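PDB 2EKL: D-3-phosphoglycerate dehydrogenase from Sulfolobus tokodaii, which probably catalyses the NAD-dependent oxidation of D-3-phosphoglycerate, as D-isomer-specific 2-hydroxyacid dehydrogenases of this type do in serine biosynthesis. Local coordinates for residues 40-45 with 61-67; 167-171 with 185-190; 224-230 with 250-256. All blocks are in the same frame, centred on the assembly; numbering follows the deposited sequence.

Interaction 1: residues 40-45 with 61-67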
loop_
_atom_site.group_PDB
_atom_site.type_symbol
_atom_site.label_atom_id
_atom_site.label_comp_id
_atom_site.label_asym_id
_atom_site.label_seq_id
_atom_site.Cartn_x
_atom_site.Cartn_y
_atom_site.Cartn_z
ATOM N N LEU A 40 -13.204 -34.543 22.919
ATOM C CA LEU A 40 -14.321 -33.666 22.582
ATOM C C LEU A 40 -15.586 -34.487 22.374
ATOM O O LEU A 40 -16.644 -34.172 22.922
ATOM C CB LEU A 40 -14.016 -32.868 21.313
ATOM C CG LEU A 40 -15.150 -31.984 20.783
ATOM C CD1 LEU A 40 -15.536 -30.938 21.825
ATOM C CD2 LEU A 40 -14.710 -31.321 19.494
ATOM N N LEU A 41 -15.473 -35.543 21.576
ATOM C CA LEU A 41 -16.607 -36.413 21.301
ATOM C C LEU A 41 -17.129 -37.066 22.575
ATOM O O LEU A 41 -18.324 -37.330 22.700
ATOM C CB LEU A 41 -16.208 -37.503 20.305
ATOM C CG LEU A 41 -15.971 -37.066 18.859
ATOM C CD1 LEU A 41 -15.378 -38.222 18.069
ATOM C CD2 LEU A 41 -17.283 -36.607 18.240
ATOM N N ASN A 42 -16.234 -37.323 23.521
ATOM C CA ASN A 42 -16.628 -37.962 24.770
ATOM C C ASN A 42 -17.439 -37.061 25.695
ATOM O O ASN A 42 -18.256 -37.550 26.475
ATOM C CB ASN A 42 -15.395 -38.467 25.530
ATOM C CG ASN A 42 -14.659 -39.567 24.789
ATOM O OD1 ASN A 42 -15.266 -40.529 24.316
ATOM N ND2 ASN A 42 -13.340 -39.437 24.694
ATOM N N ILE A 43 -17.231 -35.750 25.605
ATOM C CA ILE A 43 -17.935 -34.831 26.495
ATOM C C ILE A 43 -18.870 -33.802 25.866
ATOM O O ILE A 43 -19.599 -33.121 26.585
ATOM C CB ILE A 43 -16.935 -34.055 27.377
ATOM C CG1 ILE A 43 -16.113 -33.093 26.514
ATOM C CG2 ILE A 43 -16.015 -35.030 28.100
ATOM C CD1 ILE A 43 -15.219 -32.163 27.317
ATOM N N ILE A 44 -18.862 -33.682 24.543
ATOM C CA ILE A 44 -19.712 -32.684 23.893
ATOM C C ILE A 44 -21.193 -32.810 24.256
ATOM O O ILE A 44 -21.926 -31.819 24.268
ATOM C CB ILE A 44 -19.558 -32.729 22.354
ATOM C CG1 ILE A 44 -20.338 -31.572 21.722
ATOM C CG2 ILE A 44 -20.046 -34.063 21.808
ATOM C CD1 ILE A 44 -19.915 -30.199 22.225
ATOM N N GLY A 45 -21.625 -34.026 24.568
ATOM C CA GLY A 45 -23.019 -34.243 24.912
ATOM C C GLY A 45 -23.494 -33.542 26.170
ATOM O O GLY A 45 -24.696 -33.481 26.422
ATOM N N ASP A 61 -20.639 -35.588 12.954
ATOM C CA ASP A 61 -20.605 -36.532 14.067
ATOM C C ASP A 61 -20.482 -35.827 15.415
ATOM O O ASP A 61 -20.963 -36.331 16.430
ATOM C CB ASP A 61 -19.452 -37.526 13.891
ATOM C CG ASP A 61 -18.099 -36.910 14.175
ATOM O OD1 ASP A 61 -17.779 -35.867 13.570
ATOM O OD2 ASP A 61 -17.351 -37.474 15.001
ATOM N N VAL A 62 -19.836 -34.665 15.427
ATOM C CA VAL A 62 -19.679 -33.906 16.665
ATOM C C VAL A 62 -21.035 -33.358 17.100
ATOM O O VAL A 62 -21.384 -33.397 18.281
ATOM C CB VAL A 62 -18.700 -32.723 16.488
ATOM C CG1 VAL A 62 -18.630 -31.909 17.774
ATOM C CG2 VAL A 62 -17.320 -33.240 16.116
ATOM N N ILE A 63 -21.795 -32.847 16.136
ATOM C CA ILE A 63 -23.114 -32.290 16.408
ATOM C C ILE A 63 -24.086 -33.376 16.862
ATOM O O ILE A 63 -24.892 -33.160 17.767
ATOM C CB ILE A 63 -23.689 -31.586 15.153
ATOM C CG1 ILE A 63 -22.872 -30.327 14.846
ATOM C CG2 ILE A 63 -25.154 -31.232 15.371
ATOM C CD1 ILE A 63 -23.294 -29.604 13.579
ATOM N N GLU A 64 -24.006 -34.541 16.229
ATOM C CA GLU A 64 -24.885 -35.652 16.576
ATOM C C GLU A 64 -24.656 -36.060 18.027
ATOM O O GLU A 64 -25.602 -36.342 18.761
ATOM C CB GLU A 64 -24.623 -36.844 15.654
ATOM C CG GLU A 64 -24.856 -36.543 14.180
ATOM C CD GLU A 64 -24.628 -37.750 13.290
ATOM O OE1 GLU A 64 -23.505 -38.300 13.303
ATOM O OE2 GLU A 64 -25.574 -38.146 12.575
ATOM N N LYS A 65 -23.390 -36.079 18.433
ATOM C CA LYS A 65 -23.023 -36.445 19.796
ATOM C C LYS A 65 -23.439 -35.346 20.774
ATOM O O LYS A 65 -23.735 -35.617 21.937
ATOM C CB LYS A 65 -21.512 -36.678 19.879
ATOM C CG LYS A 65 -21.053 -37.361 21.155
ATOM C CD LYS A 65 -21.665 -38.750 21.284
ATOM C CE LYS A 65 -21.159 -39.473 22.523
ATOM N NZ LYS A 65 -19.693 -39.732 22.459
ATOM N N GLY A 66 -23.455 -34.104 20.299
ATOM C CA GLY A 66 -23.850 -32.993 21.148
ATOM C C GLY A 66 -25.362 -32.908 21.222
ATOM O O GLY A 66 -25.973 -32.002 20.653
ATOM N N LYS A 67 -25.965 -33.858 21.930
ATOM C CA LYS A 67 -27.415 -33.926 22.073
ATOM C C LYS A 67 -28.061 -32.720 22.754
ATOM O O LYS A 67 -29.257 -32.477 22.582
ATOM C CB LYS A 67 -27.801 -35.203 22.825
ATOM C CG LYS A 67 -27.374 -36.487 22.131
ATOM C CD LYS A 67 -27.819 -37.722 22.906
ATOM C CE LYS A 67 -27.156 -37.796 24.276
ATOM N NZ LYS A 67 -27.591 -38.996 25.048
#
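Helix 37-43 and helix 60-65 meet here through a small apolar patch with a lysine along its edge. Leu41 is in the mt rotamer. This lays its CD2 4.0 Å from CG2 of Val62 and 3.4 Å from OD2 of Asp61. Leu40 (tp) reaches Val62 less closely, with CD2 4.3 Å from CG1. Ile44 is tp, and its CA-to-CB bond points toward 61-67. Its CG2 rests 3.5 Å from CG of Lys65 and 3.7 Å from N of Gly66. Lys65 has chi1 t, chi2 p, chi3 t and chi4 m. The bent side chain carries NZ across to helix 37-43, where it donates a hydrogen bond to O of Leu41 (2.8 Å). Two glycines let the chains come close: CA of Gly45 is 4.1 Å from CA of Gly66, the centre of an inverse gamma turn. Asp61 OD1 bonds to Thr59 OG1. The pair belongs to the domain with the sheet containing strands 49-52 and 71-74. Leu40 also touches Thr56, Ile43 packs on Met32 and Ile35, and Ile63 packs on helix 84-89.

Interaction 2: residues 167-171 with 185-190. With NAD (nicotinamide-adenine-dinucleotide), chain B.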
loop_
_atom_site.group_PDB
_atom_site.type_symbol
_atom_site.label_atom_id
_atom_site.label_comp_id
_atom_site.label_asym_id
_atom_site.label_seq_id
_atom_site.Cartn_x
_atom_site.Cartn_y
_atom_site.Cartn_z
ATOM N N LYS A 167 -10.214 4.554 -12.743
ATOM C CA LYS A 167 -11.565 4.347 -13.218
ATOM C C LYS A 167 -12.006 3.033 -12.719
ATOM O O LYS A 167 -11.353 2.023 -12.919
ATOM C CB LYS A 167 -11.585 4.311 -14.742
ATOM C CG LYS A 167 -11.143 5.652 -15.304
ATOM C CD LYS A 167 -11.420 5.932 -16.787
ATOM C CE LYS A 167 -10.685 7.226 -17.189
ATOM N NZ LYS A 167 -10.937 7.570 -18.587
ATOM N N VAL A 168 -13.129 3.010 -12.015
ATOM C CA VAL A 168 -13.598 1.771 -11.414
ATOM C C VAL A 168 -14.728 1.055 -12.139
ATOM O O VAL A 168 -15.780 1.637 -12.411
ATOM C CB VAL A 168 -14.047 2.021 -9.954
ATOM C CG1 VAL A 168 -14.413 0.706 -9.284
ATOM C CG2 VAL A 168 -12.942 2.739 -9.187
ATOM N N LEU A 169 -14.490 -0.217 -12.444
ATOM C CA LEU A 169 -15.476 -1.076 -13.086
ATOM C C LEU A 169 -15.747 -2.169 -12.067
ATOM O O LEU A 169 -14.860 -2.540 -11.295
ATOM C CB LEU A 169 -14.920 -1.704 -14.369
ATOM C CG LEU A 169 -14.507 -0.785 -15.521
ATOM C CD1 LEU A 169 -14.048 -1.635 -16.698
ATOM C CD2 LEU A 169 -15.683 0.101 -15.932
ATOM N N ALA A 170 -16.966 -2.691 -12.045
ATOM C CA ALA A 170 -17.277 -3.734 -11.087
ATOM C C ALA A 170 -18.193 -4.792 -11.669
ATOM O O ALA A 170 -19.053 -4.497 -12.498
ATOM C CB ALA A 170 -17.913 -3.123 -9.839
ATOM N N TYR A 171 -17.975 -6.030 -11.245
ATOM C CA TYR A 171 -18.800 -7.147 -11.677
ATOM C C TYR A 171 -19.171 -7.980 -10.470
ATOM O O TYR A 171 -18.341 -8.247 -9.597
ATOM C CB TYR A 171 -18.078 -8.054 -12.678
ATOM C CG TYR A 171 -18.857 -9.329 -12.952
ATOM C CD1 TYR A 171 -20.084 -9.292 -13.622
ATOM C CD2 TYR A 171 -18.408 -10.563 -12.478
ATOM C CE1 TYR A 171 -20.844 -10.451 -13.805
ATOM C CE2 TYR A 171 -19.162 -11.728 -12.658
ATOM C CZ TYR A 171 -20.380 -11.661 -13.320
ATOM O OH TYR A 171 -21.141 -12.800 -13.472
ATOM N N ALA A 185 -18.502 4.310 -9.790
ATOM C CA ALA A 185 -18.018 3.128 -10.499
ATOM C C ALA A 185 -19.079 2.737 -11.514
ATOM O O ALA A 185 -20.163 3.323 -11.544
ATOM C CB ALA A 185 -17.780 1.982 -9.521
ATOM N N LYS A 186 -18.773 1.754 -12.351
ATOM C CA LYS A 186 -19.729 1.304 -13.353
ATOM C C LYS A 186 -19.838 -0.216 -13.343
ATOM O O LYS A 186 -18.838 -0.921 -13.499
ATOM C CB LYS A 186 -19.301 1.786 -14.742
ATOM C CG LYS A 186 -20.305 1.480 -15.847
ATOM C CD LYS A 186 -19.848 2.068 -17.176
ATOM C CE LYS A 186 -20.934 1.963 -18.237
ATOM N NZ LYS A 186 -21.319 0.552 -18.513
ATOM N N ALA A 187 -21.052 -0.720 -13.143
ATOM C CA ALA A 187 -21.273 -2.158 -13.138
ATOM C C ALA A 187 -21.263 -2.634 -14.586
ATOM O O ALA A 187 -21.963 -2.077 -15.436
ATOM C CB ALA A 187 -22.609 -2.489 -12.479
ATOM N N VAL A 188 -20.460 -3.656 -14.861
ATOM C CA VAL A 188 -20.344 -4.201 -16.210
ATOM C C VAL A 188 -20.278 -5.723 -16.170
ATOM O O VAL A 188 -20.253 -6.324 -15.097
ATOM C CB VAL A 188 -19.066 -3.681 -16.912
ATOM C CG1 VAL A 188 -19.101 -2.164 -17.017
ATOM C CG2 VAL A 188 -17.827 -4.127 -16.136
ATOM N N SER A 189 -20.257 -6.344 -17.345
ATOM C CA SER A 189 -20.158 -7.796 -17.436
ATOM C C SER A 189 -18.723 -8.174 -17.102
ATOM O O SER A 189 -17.824 -7.338 -17.175
ATOM C CB SER A 189 -20.473 -8.267 -18.853
ATOM O OG SER A 189 -19.544 -7.726 -19.779
ATOM N N LEU A 190 -18.502 -9.432 -16.746
ATOM C CA LEU A 190 -17.150 -9.872 -16.427
ATOM C C LEU A 190 -16.270 -9.710 -17.662
ATOM O O LEU A 190 -15.095 -9.355 -17.560
ATOM C CB LEU A 190 -17.155 -11.331 -15.969
ATOM C CG LEU A 190 -15.786 -11.894 -15.570
ATOM C CD1 LEU A 190 -15.162 -11.022 -14.485
ATOM C CD2 LEU A 190 -15.940 -13.321 -15.084
HETATM P PA NAD B . -19.425 -10.244 0.703
HETATM O O1A NAD B . -19.830 -8.951 1.282
HETATM O O2A NAD B . -20.372 -11.412 0.925
HETATM O O5B NAD B . -19.175 -9.993 -0.860
HETATM C C5B NAD B . -18.815 -11.084 -1.694
HETATM C C4B NAD B . -19.390 -10.652 -3.174
HETATM O O4B NAD B . -18.784 -11.442 -4.211
HETATM C C3B NAD B . -20.954 -10.719 -3.193
HETATM O O3B NAD B . -21.530 -9.491 -3.634
HETATM C C2B NAD B . -21.210 -11.952 -4.068
HETATM O O2B NAD B . -22.445 -12.038 -4.738
HETATM C C1B NAD B . -19.995 -11.870 -4.917
HETATM N N9A NAD B . -19.727 -13.111 -5.711
HETATM C C8A NAD B . -19.807 -14.450 -5.358
HETATM N N7A NAD B . -19.470 -15.220 -6.419
HETATM C C5A NAD B . -19.171 -14.400 -7.453
HETATM C C6A NAD B . -18.749 -14.586 -8.828
HETATM N N6A NAD B . -18.574 -15.797 -9.331
HETATM N N1A NAD B . -18.515 -13.445 -9.668
HETATM C C2A NAD B . -18.689 -12.108 -9.183
HETATM N N3A NAD B . -19.101 -11.922 -7.843
HETATM C C4A NAD B . -19.333 -13.048 -7.008
HETATM O O3 NAD B . -18.010 -10.693 1.326
HETATM P PN NAD B . -16.770 -9.798 1.840
HETATM O O1N NAD B . -16.668 -8.573 1.032
HETATM O O2N NAD B . -17.031 -9.600 3.296
HETATM O O5D NAD B . -15.628 -10.863 1.624
HETATM C C5D NAD B . -15.090 -11.055 0.333
HETATM C C4D NAD B . -14.033 -12.140 0.328
HETATM O O4D NAD B . -12.911 -11.791 1.118
HETATM C C3D NAD B . -14.471 -13.535 0.861
HETATM O O3D NAD B . -13.954 -14.588 0.034
HETATM C C2D NAD B . -13.968 -13.543 2.259
HETATM O O2D NAD B . -13.981 -14.834 2.837
HETATM C C1D NAD B . -12.651 -12.864 2.006
HETATM N N1N NAD B . -11.924 -12.290 3.174
HETATM C C2N NAD B . -10.520 -12.542 3.279
HETATM C C3N NAD B . -9.804 -12.003 4.388
HETATM C C7N NAD B . -8.349 -12.255 4.501
HETATM O O7N NAD B . -7.850 -12.408 5.739
HETATM N N7N NAD B . -7.521 -12.339 3.470
HETATM C C4N NAD B . -10.559 -11.201 5.389
HETATM C C5N NAD B . -11.985 -10.954 5.270
HETATM C C6N NAD B . -12.668 -11.511 4.142
#
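Three backbone hydrogen bonds join the strands in parallel. N of Lys186 donates to O of Val168 (3.0 Å), N of Ala170 to O of Lys186 (3.0 Å), and N of Val188 to O of Ala170 (2.9 Å). Leu169 pairs with Lys186, and Ala170 with Ala187. CA-H...O contacts accompany these bonds: CA of Ala185 lies 3.3 Å from O of Val168, CA of Leu169 3.4 Å from O of Lys186, and CA of Ala187 3.3 Å from O of Ala170. Ser189 is the N-cap of helix 190-196, with OG bonded to N of Glu192.

The apolar contacts are small. CG1 of Val168 meets CB of Ala185 at 3.6 Å, and CB of Leu169 meets CG2 of Val188 at 4.2 Å. Ala170 and Ala187 share a face of the sheet, and both also touch Ile176.

Aromatic packing closes the C-terminal end. CB of Leu190 sits over the face of the Tyr171 ring, 3.8 Å from its centroid, in a CH-pi contact. O of Val188 lies at the ring edge, 3.3 Å from CD1 of Tyr171.

The ligand contact is also made by Tyr171. Its CE2 is 3.5 Å from N1A of the NAD adenine. Asp172, the next residue, hydrogen-bonds NAD through OD2.

Strand 167-171, helix 177-182 and strand 186-187 form a beta-alpha-beta unit. Strand 186-187 is the outermost strand on this side of the parallel sheet within the chain. The arrangement is that of a Rossmann-type domain, with the adenine end of the dinucleotide bound at the C-terminal end of a strand.

Interaction 3: residues 224-230 with 250-256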
loop_
_atom_site.group_PDB
_atom_site.type_symbol
_atom_site.label_atom_id
_atom_site.label_comp_id
_atom_site.label_asym_id
_atom_site.label_seq_id
_atom_site.Cartn_x
_atom_site.Cartn_y
_atom_site.Cartn_z
ATOM N N ASP A 224 -2.793 -6.839 -21.562
ATOM C CA ASP A 224 -1.391 -7.171 -21.357
ATOM C C ASP A 224 -0.890 -6.352 -20.168
ATOM O O ASP A 224 -1.323 -5.215 -19.964
ATOM C CB ASP A 224 -0.568 -6.827 -22.602
ATOM C CG ASP A 224 -0.925 -7.692 -23.796
ATOM O OD1 ASP A 224 -1.000 -8.929 -23.630
ATOM O OD2 ASP A 224 -1.122 -7.141 -24.902
ATOM N N ASN A 225 0.013 -6.936 -19.387
ATOM C CA ASN A 225 0.591 -6.276 -18.216
ATOM C C ASN A 225 -0.399 -6.020 -17.091
ATOM O O ASN A 225 -0.205 -5.116 -16.279
ATOM C CB ASN A 225 1.249 -4.957 -18.619
ATOM C CG ASN A 225 2.510 -5.167 -19.409
ATOM O OD1 ASN A 225 2.604 -4.777 -20.574
ATOM N ND2 ASN A 225 3.496 -5.799 -18.780
ATOM N N VAL A 226 -1.452 -6.826 -17.038
ATOM C CA VAL A 226 -2.462 -6.680 -16.000
ATOM C C VAL A 226 -1.870 -7.023 -14.635
ATOM O O VAL A 226 -0.954 -7.844 -14.530
ATOM C CB VAL A 226 -3.677 -7.609 -16.280
ATOM C CG1 VAL A 226 -3.242 -9.075 -16.220
ATOM C CG2 VAL A 226 -4.791 -7.344 -15.279
ATOM N N ILE A 227 -2.375 -6.362 -13.599
ATOM C CA ILE A 227 -1.958 -6.621 -12.226
ATOM C C ILE A 227 -3.188 -7.243 -11.576
ATOM O O ILE A 227 -4.287 -6.687 -11.651
ATOM C CB ILE A 227 -1.595 -5.323 -11.466
ATOM C CG1 ILE A 227 -0.306 -4.727 -12.032
ATOM C CG2 ILE A 227 -1.424 -5.620 -9.975
ATOM C CD1 ILE A 227 0.047 -3.376 -11.445
ATOM N N ILE A 228 -3.013 -8.408 -10.969
ATOM C CA ILE A 228 -4.128 -9.093 -10.325
ATOM C C ILE A 228 -3.908 -9.163 -8.818
ATOM O O ILE A 228 -2.864 -9.621 -8.364
ATOM C CB ILE A 228 -4.281 -10.533 -10.876
ATOM C CG1 ILE A 228 -4.414 -10.495 -12.401
ATOM C CG2 ILE A 228 -5.495 -11.203 -10.252
ATOM C CD1 ILE A 228 -4.421 -11.886 -13.062
ATOM N N VAL A 229 -4.895 -8.706 -8.051
ATOM C CA VAL A 229 -4.796 -8.720 -6.592
ATOM C C VAL A 229 -5.873 -9.643 -6.047
ATOM O O VAL A 229 -7.011 -9.626 -6.519
ATOM C CB VAL A 229 -5.001 -7.303 -5.995
ATOM C CG1 VAL A 229 -4.825 -7.342 -4.475
ATOM C CG2 VAL A 229 -4.004 -6.332 -6.609
ATOM N N ASN A 230 -5.523 -10.448 -5.051
ATOM C CA ASN A 230 -6.492 -11.370 -4.477
ATOM C C ASN A 230 -6.390 -11.471 -2.958
ATOM O O ASN A 230 -5.399 -11.966 -2.429
ATOM C CB ASN A 230 -6.305 -12.764 -5.095
ATOM C CG ASN A 230 -7.389 -13.753 -4.667
ATOM O OD1 ASN A 230 -8.312 -13.407 -3.930
ATOM N ND2 ASN A 230 -7.276 -14.991 -5.134
ATOM N N LYS A 250 2.436 -12.130 -19.727
ATOM C CA LYS A 250 1.223 -11.326 -19.812
ATOM C C LYS A 250 0.852 -10.655 -18.497
ATOM O O LYS A 250 0.488 -9.479 -18.476
ATOM C CB LYS A 250 0.036 -12.166 -20.288
ATOM C CG LYS A 250 -1.212 -11.320 -20.528
ATOM C CD LYS A 250 -2.332 -12.104 -21.183
ATOM C CE LYS A 250 -3.493 -11.181 -21.522
ATOM N NZ LYS A 250 -4.617 -11.901 -22.179
ATOM N N VAL A 251 0.924 -11.408 -17.405
ATOM C CA VAL A 251 0.587 -10.871 -16.090
ATOM C C VAL A 251 1.799 -10.155 -15.513
ATOM O O VAL A 251 2.857 -10.758 -15.336
ATOM C CB VAL A 251 0.143 -12.005 -15.130
ATOM C CG1 VAL A 251 -0.138 -11.445 -13.739
ATOM C CG2 VAL A 251 -1.103 -12.693 -15.686
ATOM N N TYR A 252 1.647 -8.862 -15.238
ATOM C CA TYR A 252 2.735 -8.066 -14.684
ATOM C C TYR A 252 3.038 -8.536 -13.267
ATOM O O TYR A 252 4.203 -8.636 -12.861
ATOM C CB TYR A 252 2.341 -6.586 -14.662
ATOM C CG TYR A 252 3.428 -5.664 -14.164
ATOM C CD1 TYR A 252 4.485 -5.288 -14.994
ATOM C CD2 TYR A 252 3.404 -5.169 -12.860
ATOM C CE1 TYR A 252 5.491 -4.437 -14.538
ATOM C CE2 TYR A 252 4.410 -4.318 -12.393
ATOM C CZ TYR A 252 5.446 -3.956 -13.238
ATOM O OH TYR A 252 6.437 -3.110 -12.794
ATOM N N ALA A 253 1.983 -8.827 -12.514
ATOM C CA ALA A 253 2.148 -9.281 -11.144
ATOM C C ALA A 253 0.862 -9.838 -10.557
ATOM O O ALA A 253 -0.242 -9.452 -10.956
ATOM C CB ALA A 253 2.654 -8.123 -10.268
ATOM N N TYR A 254 1.021 -10.765 -9.617
ATOM C CA TYR A 254 -0.099 -11.355 -8.899
ATOM C C TYR A 254 0.221 -11.082 -7.431
ATOM O O TYR A 254 1.245 -11.540 -6.914
ATOM C CB TYR A 254 -0.189 -12.869 -9.135
ATOM C CG TYR A 254 -1.338 -13.541 -8.399
ATOM C CD1 TYR A 254 -2.668 -13.253 -8.721
ATOM C CD2 TYR A 254 -1.095 -14.474 -7.391
ATOM C CE1 TYR A 254 -3.725 -13.881 -8.054
ATOM C CE2 TYR A 254 -2.143 -15.107 -6.721
ATOM C CZ TYR A 254 -3.454 -14.806 -7.058
ATOM O OH TYR A 254 -4.485 -15.439 -6.402
ATOM N N ALA A 255 -0.632 -10.303 -6.773
ATOM C CA ALA A 255 -0.436 -9.967 -5.363
ATOM C C ALA A 255 -1.564 -10.616 -4.585
ATOM O O ALA A 255 -2.732 -10.327 -4.832
ATOM C CB ALA A 255 -0.462 -8.452 -5.177
ATOM N N THR A 256 -1.227 -11.471 -3.626
ATOM C CA THR A 256 -2.264 -12.177 -2.893
ATOM C C THR A 256 -1.985 -12.374 -1.409
ATOM O O THR A 256 -0.833 -12.439 -0.983
ATOM C CB THR A 256 -2.492 -13.562 -3.539
ATOM O OG1 THR A 256 -3.585 -14.224 -2.902
ATOM C CG2 THR A 256 -1.236 -14.426 -3.400
#
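Ile228 lies at the apolar centre. Its CG2 is 3.8 Å from CD1 of Tyr254, and its CD1 is 4.3 Å from CG2 of Val251. Val226 adds to this face, with CG1 4.2 Å from CG2 of Val251. On the other face, CG2 of Val229 is 4.4 Å from CB of Ala255. At the corner, CG1 of Ile227 is 3.8 Å from CD2 of Tyr252.

Strands 226-230 and 253-256 run parallel, with 13° between their axes. N of Ile228 bonds to O of Ala253 (3.0 Å), N of Ala255 to O of Ile228 (2.8 Å), and N of Asn230 to O of Ala255 (2.8 Å). The chain turns at Tyr252, whose N bonds to O of Val226 (2.9 Å).

Polar groups mark both ends. ND2 of Asn230 donates to OH of Tyr254 (3.1 Å) and also bonds to O of Arg233, while its OD1 pairs with OG of Ser232. At the other end, N of Asn225 reaches O of Lys250 (2.7 Å). NZ of Lys250 bonds to O of Phe219.

This is a beta-alpha-beta unit of the Rossmann-type domain. Its strands lead straight into Thr231 and Asp257, which bind NAD. The connecting helix 239-247 packs on Val251 and Tyr254. Helix 102-118 lies against Ile227, Val229 and Ala255. Strand 199-202 flanks strand 226-230 on its other edge.

How the interactions relate
Interactions 2 and 3 belong to the same parallel sheet, in the NAD-binding part of the chain. Their centres are about 18 Å apart and they do not touch. Each is a parallel strand pair of a beta-alpha-beta unit. Interaction 3 is inside the sheet, is mostly buried and hides more surface (688 Å²). Interaction 2 includes an outermost strand, buries 426 Å² and touches NAD directly. Interaction 1 lies on the opposite side of the chain's centre, about 47 Å from interaction 2 and about 46 Å from interaction 3, centre to centre. It joins two helices, is partly exposed, and has side-chain packing with a single lysine-to-backbone hydrogen bond in place of strand pairing.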